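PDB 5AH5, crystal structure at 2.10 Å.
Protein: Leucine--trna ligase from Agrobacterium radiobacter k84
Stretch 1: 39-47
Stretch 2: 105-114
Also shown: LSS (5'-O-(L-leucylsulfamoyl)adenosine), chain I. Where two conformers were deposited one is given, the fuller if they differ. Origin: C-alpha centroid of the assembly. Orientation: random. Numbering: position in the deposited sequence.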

ATOM      1  N   PHE B  39       2.868  -8.477   0.160  1.00 21.99           N
ATOM      2  CA  PHE B  39       3.577  -9.755   0.461  1.00 21.49           C
ATOM      3  C   PHE B  39       4.775  -9.556   1.402  1.00 18.34           C
ATOM      4  O   PHE B  39       5.347  -8.499   1.426  1.00 17.90           O
ATOM      5  CB  PHE B  39       3.843 -10.580  -0.825  1.00 24.14           C
ATOM      6  CG  PHE B  39       5.014 -10.132  -1.710  1.00 26.09           C
ATOM      7  CD1 PHE B  39       5.388  -8.806  -1.862  1.00 25.47           C
ATOM      8  CD2 PHE B  39       5.652 -11.075  -2.526  1.00 24.55           C
ATOM      9  CE1 PHE B  39       6.402  -8.465  -2.720  1.00 25.78           C
ATOM     10  CE2 PHE B  39       6.673 -10.711  -3.383  1.00 23.41           C
ATOM     11  CZ  PHE B  39       7.032  -9.418  -3.515  1.00 22.99           C
ATOM     12  N   PRO B  40       4.994 -10.465   2.329  1.00 17.23           N
ATOM     13  CA  PRO B  40       5.941 -10.227   3.365  1.00 21.73           C
ATOM     14  C   PRO B  40       7.437 -10.509   3.001  1.00 25.06           C
ATOM     15  O   PRO B  40       7.716 -11.386   2.201  1.00 24.27           O
ATOM     16  CB  PRO B  40       5.538 -11.210   4.414  1.00 21.02           C
ATOM     17  CG  PRO B  40       5.007 -12.328   3.688  1.00 19.55           C
ATOM     18  CD  PRO B  40       4.345 -11.747   2.481  1.00 18.33           C
ATOM     19  N   TYR B  41       8.363  -9.804   3.650  1.00 25.79           N
ATOM     20  CA  TYR B  41       9.808 -10.151   3.570  1.00 25.70           C
ATOM     21  C   TYR B  41      10.035 -11.456   4.283  1.00 25.13           C
ATOM     22  O   TYR B  41       9.535 -11.713   5.381  1.00 22.61           O
ATOM     23  CB  TYR B  41      10.702  -9.062   4.188  1.00 25.37           C
ATOM     24  CG  TYR B  41      10.726  -7.743   3.403  1.00 25.56           C
ATOM     25  CD1 TYR B  41      11.157  -7.718   2.071  1.00 23.23           C
ATOM     26  CD2 TYR B  41      10.327  -6.522   3.988  1.00 24.33           C
ATOM     27  CE1 TYR B  41      11.236  -6.559   1.369  1.00 22.92           C
ATOM     28  CE2 TYR B  41      10.395  -5.321   3.242  1.00 24.63           C
ATOM     29  CZ  TYR B  41      10.805  -5.360   1.943  1.00 26.02           C
ATOM     30  OH  TYR B  41      10.857  -4.231   1.151  1.00 26.76           O
ATOM     31  N   THR B  42      10.907 -12.269   3.738  1.00 26.24           N
ATOM     32  CA  THR B  42      11.228 -13.522   4.387  1.00 28.62           C
ATOM     33  C   THR B  42      12.375 -13.338   5.393  1.00 32.61           C
ATOM     34  O   THR B  42      13.431 -14.014   5.293  1.00 32.52           O
ATOM     35  CB  THR B  42      11.573 -14.586   3.314  1.00 27.52           C
ATOM     36  OG1 THR B  42      12.618 -14.064   2.478  1.00 27.14           O
ATOM     37  CG2 THR B  42      10.353 -14.835   2.488  1.00 27.24           C
ATOM     38  N   SER B  43      12.127 -12.506   6.413  1.00 29.09           N
ATOM     39  CA  SER B  43      13.123 -12.150   7.386  1.00 26.45           C
ATOM     40  C   SER B  43      12.892 -12.780   8.732  1.00 28.35           C
ATOM     41  O   SER B  43      13.591 -12.484   9.678  1.00 31.22           O
ATOM     42  CB  SER B  43      13.190 -10.662   7.506  1.00 30.55           C
ATOM     43  OG  SER B  43      11.920 -10.088   7.873  1.00 31.03           O
ATOM     44  N   GLY B  44      11.928 -13.663   8.854  1.00 28.01           N
ATOM     45  CA  GLY B  44      11.587 -14.250  10.160  1.00 30.45           C
ATOM     46  C   GLY B  44      10.228 -14.966  10.100  1.00 30.02           C
ATOM     47  O   GLY B  44       9.707 -15.254   9.039  1.00 30.85           O
ATOM     48  N   HIS B  45       9.708 -15.305  11.230  1.00 28.73           N
ATOM     49  CA  HIS B  45       8.370 -15.887  11.345  1.00 34.99           C
ATOM     50  C   HIS B  45       7.230 -14.876  11.078  1.00 27.87           C
ATOM     51  O   HIS B  45       7.450 -13.675  10.929  1.00 27.73           O
ATOM     52  CB  HIS B  45       8.183 -16.504  12.733  1.00 44.24           C
ATOM     53  CG  HIS B  45       9.083 -17.682  13.008  1.00 60.70           C
ATOM     54  ND1 HIS B  45       9.592 -18.501  12.015  1.00 67.37           N
ATOM     55  CD2 HIS B  45       9.542 -18.191  14.178  1.00 72.33           C
ATOM     56  CE1 HIS B  45      10.322 -19.456  12.559  1.00 69.62           C
ATOM     57  NE2 HIS B  45      10.306 -19.291  13.872  1.00 77.78           N
ATOM     58  N   LEU B  46       6.038 -15.407  10.872  1.00 26.37           N
ATOM     59  CA  LEU B  46       4.850 -14.562  10.720  1.00 25.47           C
ATOM     60  C   LEU B  46       4.648 -13.818  12.062  1.00 25.60           C
ATOM     61  O   LEU B  46       4.781 -14.412  13.130  1.00 24.20           O
ATOM     62  CB  LEU B  46       3.626 -15.379  10.406  1.00 25.56           C
ATOM     63  CG  LEU B  46       2.473 -14.613   9.764  1.00 26.28           C
ATOM     64  CD1 LEU B  46       2.833 -14.134   8.363  1.00 28.17           C
ATOM     65  CD2 LEU B  46       1.189 -15.452   9.761  1.00 29.54           C
ATOM     66  N   HIS B  47       4.486 -12.511  12.018  0.50 26.81           N
ATOM     67  CA  HIS B  47       4.126 -11.781  13.221  0.50 29.96           C
ATOM     68  C   HIS B  47       2.699 -11.162  13.192  0.50 30.39           C
ATOM     69  O   HIS B  47       2.068 -10.982  12.141  0.50 28.09           O
ATOM     70  CB  HIS B  47       5.260 -10.807  13.577  0.50 30.17           C
ATOM     71  CG  HIS B  47       5.340  -9.602  12.706  0.50 33.34           C
ATOM     72  ND1 HIS B  47       6.421  -8.747  12.717  0.50 35.35           N
ATOM     73  CD2 HIS B  47       4.459  -9.079  11.834  0.50 35.33           C
ATOM     74  CE1 HIS B  47       6.195  -7.739  11.897  0.50 36.49           C
ATOM     75  NE2 HIS B  47       5.020  -7.931  11.325  0.50 39.13           N
ATOM     76  N   SER B 105       7.833 -21.635   7.370  1.00 26.94           N
ATOM     77  CA  SER B 105       7.204 -21.206   8.658  1.00 27.12           C
ATOM     78  C   SER B 105       5.997 -20.256   8.392  1.00 24.59           C
ATOM     79  O   SER B 105       4.965 -20.439   8.951  1.00 27.25           O
ATOM     80  CB  SER B 105       8.239 -20.498   9.512  1.00 27.07           C
ATOM     81  OG  SER B 105       7.702 -19.987  10.685  1.00 26.65           O
ATOM     82  N   MET B 106       6.154 -19.260   7.529  1.00 26.01           N
ATOM     83  CA  MET B 106       5.093 -18.281   7.280  1.00 22.97           C
ATOM     84  C   MET B 106       3.910 -18.922   6.585  1.00 26.20           C
ATOM     85  O   MET B 106       2.770 -18.664   6.948  1.00 22.01           O
ATOM     86  CB  MET B 106       5.563 -17.071   6.504  1.00 22.71           C
ATOM     87  CG  MET B 106       6.328 -16.077   7.380  1.00 24.67           C
ATOM     88  SD  MET B 106       6.770 -14.558   6.572  1.00 29.16           S
ATOM     89  CE  MET B 106       7.683 -15.147   5.230  1.00 35.50           C
ATOM     90  N   LYS B 107       4.185 -19.788   5.611  1.00 25.38           N
ATOM     91  CA  LYS B 107       3.149 -20.487   4.903  1.00 27.99           C
ATOM     92  C   LYS B 107       2.363 -21.419   5.816  1.00 28.98           C
ATOM     93  O   LYS B 107       1.073 -21.425   5.789  1.00 27.16           O
ATOM     94  CB  LYS B 107       3.727 -21.224   3.679  1.00 27.06           C
ATOM     95  CG  LYS B 107       2.674 -21.938   2.825  1.00 30.21           C
ATOM     96  CD  LYS B 107       3.252 -22.383   1.472  1.00 29.07           C
ATOM     97  CE  LYS B 107       2.315 -23.403   0.825  1.00 28.99           C
ATOM     98  NZ  LYS B 107       2.730 -23.630  -0.578  1.00 26.44           N
ATOM     99  N   ARG B 108       3.074 -22.113   6.679  1.00 21.70           N
ATOM    100  CA  ARG B 108       2.396 -22.926   7.664  1.00 27.14           C
ATOM    101  C   ARG B 108       1.480 -22.059   8.621  1.00 28.11           C
ATOM    102  O   ARG B 108       0.400 -22.482   8.962  1.00 25.31           O
ATOM    103  CB  ARG B 108       3.338 -23.722   8.536  1.00 34.89           C
ATOM    104  CG  ARG B 108       3.955 -24.964   7.904  1.00 50.88           C
ATOM    105  CD  ARG B 108       4.814 -25.769   8.887  1.00 59.55           C
ATOM    106  NE  ARG B 108       5.970 -26.306   8.139  1.00 73.53           N
ATOM    107  CZ  ARG B 108       7.236 -25.859   8.172  1.00 65.93           C
ATOM    108  NH1 ARG B 108       7.645 -24.879   8.991  1.00 59.87           N
ATOM    109  NH2 ARG B 108       8.130 -26.458   7.393  1.00 73.23           N
ATOM    110  N   SER B 109       1.978 -20.941   9.095  1.00 24.42           N
ATOM    111  CA  SER B 109       1.236 -20.090  10.034  1.00 26.08           C
ATOM    112  C   SER B 109      -0.079 -19.596   9.349  1.00 27.18           C
ATOM    113  O   SER B 109      -1.182 -19.682   9.943  1.00 27.36           O
ATOM    114  CB  SER B 109       2.120 -18.932  10.414  1.00 26.98           C
ATOM    115  OG  SER B 109       3.083 -19.400  11.310  1.00 29.61           O
ATOM    116  N   MET B 110       0.072 -19.184   8.076  1.00 26.77           N
ATOM    117  CA  MET B 110      -1.021 -18.740   7.242  1.00 26.51           C
ATOM    118  C   MET B 110      -2.126 -19.783   7.038  1.00 28.96           C
ATOM    119  O   MET B 110      -3.321 -19.490   7.231  1.00 28.92           O
ATOM    120  CB  MET B 110      -0.516 -18.252   5.900  1.00 22.67           C
ATOM    121  CG  MET B 110       0.311 -17.028   6.005  1.00 21.28           C
ATOM    122  SD  MET B 110       0.744 -16.534   4.395  1.00 26.21           S
ATOM    123  CE  MET B 110       1.682 -15.051   4.634  1.00 22.48           C
ATOM    124  N   MET B 111      -1.733 -20.981   6.660  1.00 27.31           N
ATOM    125  CA  MET B 111      -2.640 -22.094   6.526  1.00 30.38           C
ATOM    126  C   MET B 111      -3.308 -22.431   7.845  1.00 32.33           C
ATOM    127  O   MET B 111      -4.510 -22.702   7.858  1.00 33.39           O
ATOM    128  CB  MET B 111      -1.968 -23.329   5.915  1.00 29.21           C
ATOM    129  CG  MET B 111      -1.434 -23.103   4.524  1.00 31.08           C
ATOM    130  SD  MET B 111      -0.506 -24.510   3.776  1.00 36.43           S
ATOM    131  CE  MET B 111       0.656 -25.077   5.011  1.00 40.94           C
ATOM    132  N   GLN B 112      -2.587 -22.349   8.945  1.00 31.25           N
ATOM    133  CA  GLN B 112      -3.177 -22.658  10.240  1.00 32.88           C
ATOM    134  C   GLN B 112      -4.210 -21.593  10.722  1.00 27.02           C
ATOM    135  O   GLN B 112      -5.043 -21.933  11.511  1.00 23.65           O
ATOM    136  CB  GLN B 112      -2.115 -22.850  11.315  1.00 33.82           C
ATOM    137  CG  GLN B 112      -1.346 -24.160  11.079  1.00 48.21           C
ATOM    138  CD  GLN B 112      -0.095 -24.316  11.938  1.00 50.57           C
ATOM    139  OE1 GLN B 112       0.142 -23.531  12.849  1.00 56.59           O
ATOM    140  NE2 GLN B 112       0.696 -25.353  11.659  1.00 60.52           N
ATOM    141  N   LEU B 113      -4.053 -20.364  10.247  1.00 23.21           N
ATOM    142  CA  LEU B 113      -5.003 -19.284  10.398  1.00 28.59           C
ATOM    143  C   LEU B 113      -6.213 -19.395   9.495  1.00 27.52           C
ATOM    144  O   LEU B 113      -7.149 -18.649   9.686  1.00 31.06           O
ATOM    145  CB  LEU B 113      -4.336 -17.922  10.202  1.00 25.97           C
ATOM    146  CG  LEU B 113      -3.666 -17.494  11.522  1.00 27.70           C
ATOM    147  CD1 LEU B 113      -2.472 -16.638  11.266  1.00 27.97           C
ATOM    148  CD2 LEU B 113      -4.629 -16.686  12.450  1.00 31.99           C
ATOM    149  N   GLY B 114      -6.219 -20.340   8.556  1.00 27.28           N
ATOM    150  CA  GLY B 114      -7.324 -20.515   7.655  1.00 26.68           C
ATOM    151  C   GLY B 114      -7.360 -19.458   6.606  1.00 26.41           C
ATOM    152  O   GLY B 114      -8.406 -19.176   6.058  1.00 28.85           O
TER
HETATM  153  C1  LSS I1818       6.982  -5.657   3.332  1.00 26.69           C
HETATM  154  N1  LSS I1818       1.030  -3.933  12.132  1.00 26.41           N
HETATM  155  O1  LSS I1818       6.770  -4.568   3.819  1.00 28.41           O
HETATM  156  S1  LSS I1818       6.743  -6.797   5.504  1.00 26.30           S
HETATM  157  C2  LSS I1818       0.344  -3.854  10.994  1.00 29.83           C
HETATM  158  N2  LSS I1818       7.004  -6.775   4.033  1.00 25.39           N
HETATM  159  O2  LSS I1818       2.594  -2.990   6.684  1.00 28.72           O
HETATM  160  N3  LSS I1818       0.845  -4.251   9.804  1.00 30.16           N
HETATM  161  O3  LSS I1818       1.600  -4.356   4.504  1.00 27.32           O
HETATM  162  C4  LSS I1818       2.099  -4.759   9.770  1.00 29.75           C
HETATM  163  N4  LSS I1818       7.845  -7.070   1.461  1.00 23.97           N
HETATM  164  O4  LSS I1818       2.580  -6.535   6.778  1.00 25.84           O
HETATM  165  C5  LSS I1818       2.893  -4.784  10.910  1.00 30.17           C
HETATM  166  O5  LSS I1818       5.244  -6.304   5.741  1.00 29.97           O
HETATM  167  C6  LSS I1818       2.350  -4.339  12.104  1.00 31.26           C
HETATM  168  N6  LSS I1818       3.101  -4.420  13.232  1.00 27.78           N
HETATM  169  C7  LSS I1818       6.257  -5.257  -0.510  1.00 20.27           C
HETATM  170  N7  LSS I1818       4.105  -5.288  10.561  1.00 32.34           N
HETATM  171  C8  LSS I1818       4.091  -5.521   9.220  1.00 30.58           C
HETATM  172  C9  LSS I1818       6.079  -5.346   1.008  1.00 22.91           C
HETATM  173  N9  LSS I1818       2.849  -5.221   8.757  1.00 30.27           N
HETATM  174  CA  LSS I1818       7.292  -5.751   1.866  1.00 26.07           C
HETATM  175  C10 LSS I1818       7.163  -4.059  -0.834  1.00 24.17           C
HETATM  176  C11 LSS I1818       4.832  -5.190  -1.165  1.00 20.24           C
HETATM  177  O1A LSS I1818       7.534  -5.944   6.402  1.00 25.13           O
HETATM  178  C21 LSS I1818       2.377  -5.270   7.387  1.00 25.88           C
HETATM  179  C22 LSS I1818       3.082  -4.291   6.515  1.00 26.36           C
HETATM  180  C23 LSS I1818       2.828  -4.844   5.111  1.00 27.04           C
HETATM  181  C24 LSS I1818       2.792  -6.331   5.395  1.00 25.13           C
HETATM  182  C25 LSS I1818       4.145  -7.008   5.170  1.00 27.58           C
HETATM  183  O2A LSS I1818       6.721  -8.144   6.034  1.00 20.07           O
HETATM  184  O   HOH W   1       5.701 -18.162  11.039  1.00 23.93           O

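Leu46 and Met106 form the apolar centre where an irregular loop (39-47) lies against the helix that makes up most of 105-114; their CA atoms, 5.1 Å apart, are the nearest CA pair across the two stretches. Leu46 points toward the helix in a t rotamer. Its CB lies 4.1 Å from Met106 CG, its CD1 4.0 Å from Met110 CE, and its CD2 3.7 Å from Ser109 CB and 4.1 Å from Leu113 CD1, so one leucine side chain touches residues spread over about two helical turns, all on one side of the helix. The CA-to-CB bond of Met106 runs sideways, but the end of the chain comes nearer the loop: SD sits 4.0 Å from Pro40 CG, and with chi3 at m, CE lies 3.8 Å from Thr42 CG2 and 3.9 Å from Tyr41 O. Met110, extended at chi2 and chi3, places CE 4.4 Å from Pro40 CG, so the proline ring meets both methionines. These are van der Waals contacts, mostly between buried residues, and the contact buries 452 Å², both sides summed.

The helix holds its own backbone through i to i+4 bonds, such as Ser109 N to Ser105 O and Met110 N to Met106 O (both 3.0 Å), and ends in a Schellman motif in which Gly114 adopts a positive phi. No clear direct hydrogen bond crosses the interface; water 1 bridges it instead. It accepts from Leu46 N (2.8 Å to the water O) and is hydrogen-bonded to Ser105 OG (2.7 Å) and Ser109 OG (2.9 Å), so the water ties the loop amide to two helix hydroxyls. At the exposed edge, His45 ND1 approaches Ser105 OG to 2.7 Å, with the hydroxyl oblique to the imidazole ring. Away from the helix, Phe39 O accepts a hydrogen bond from LSS N4 (2.9 Å), so the same loop also lines the leucyl-adenylate analogue's site.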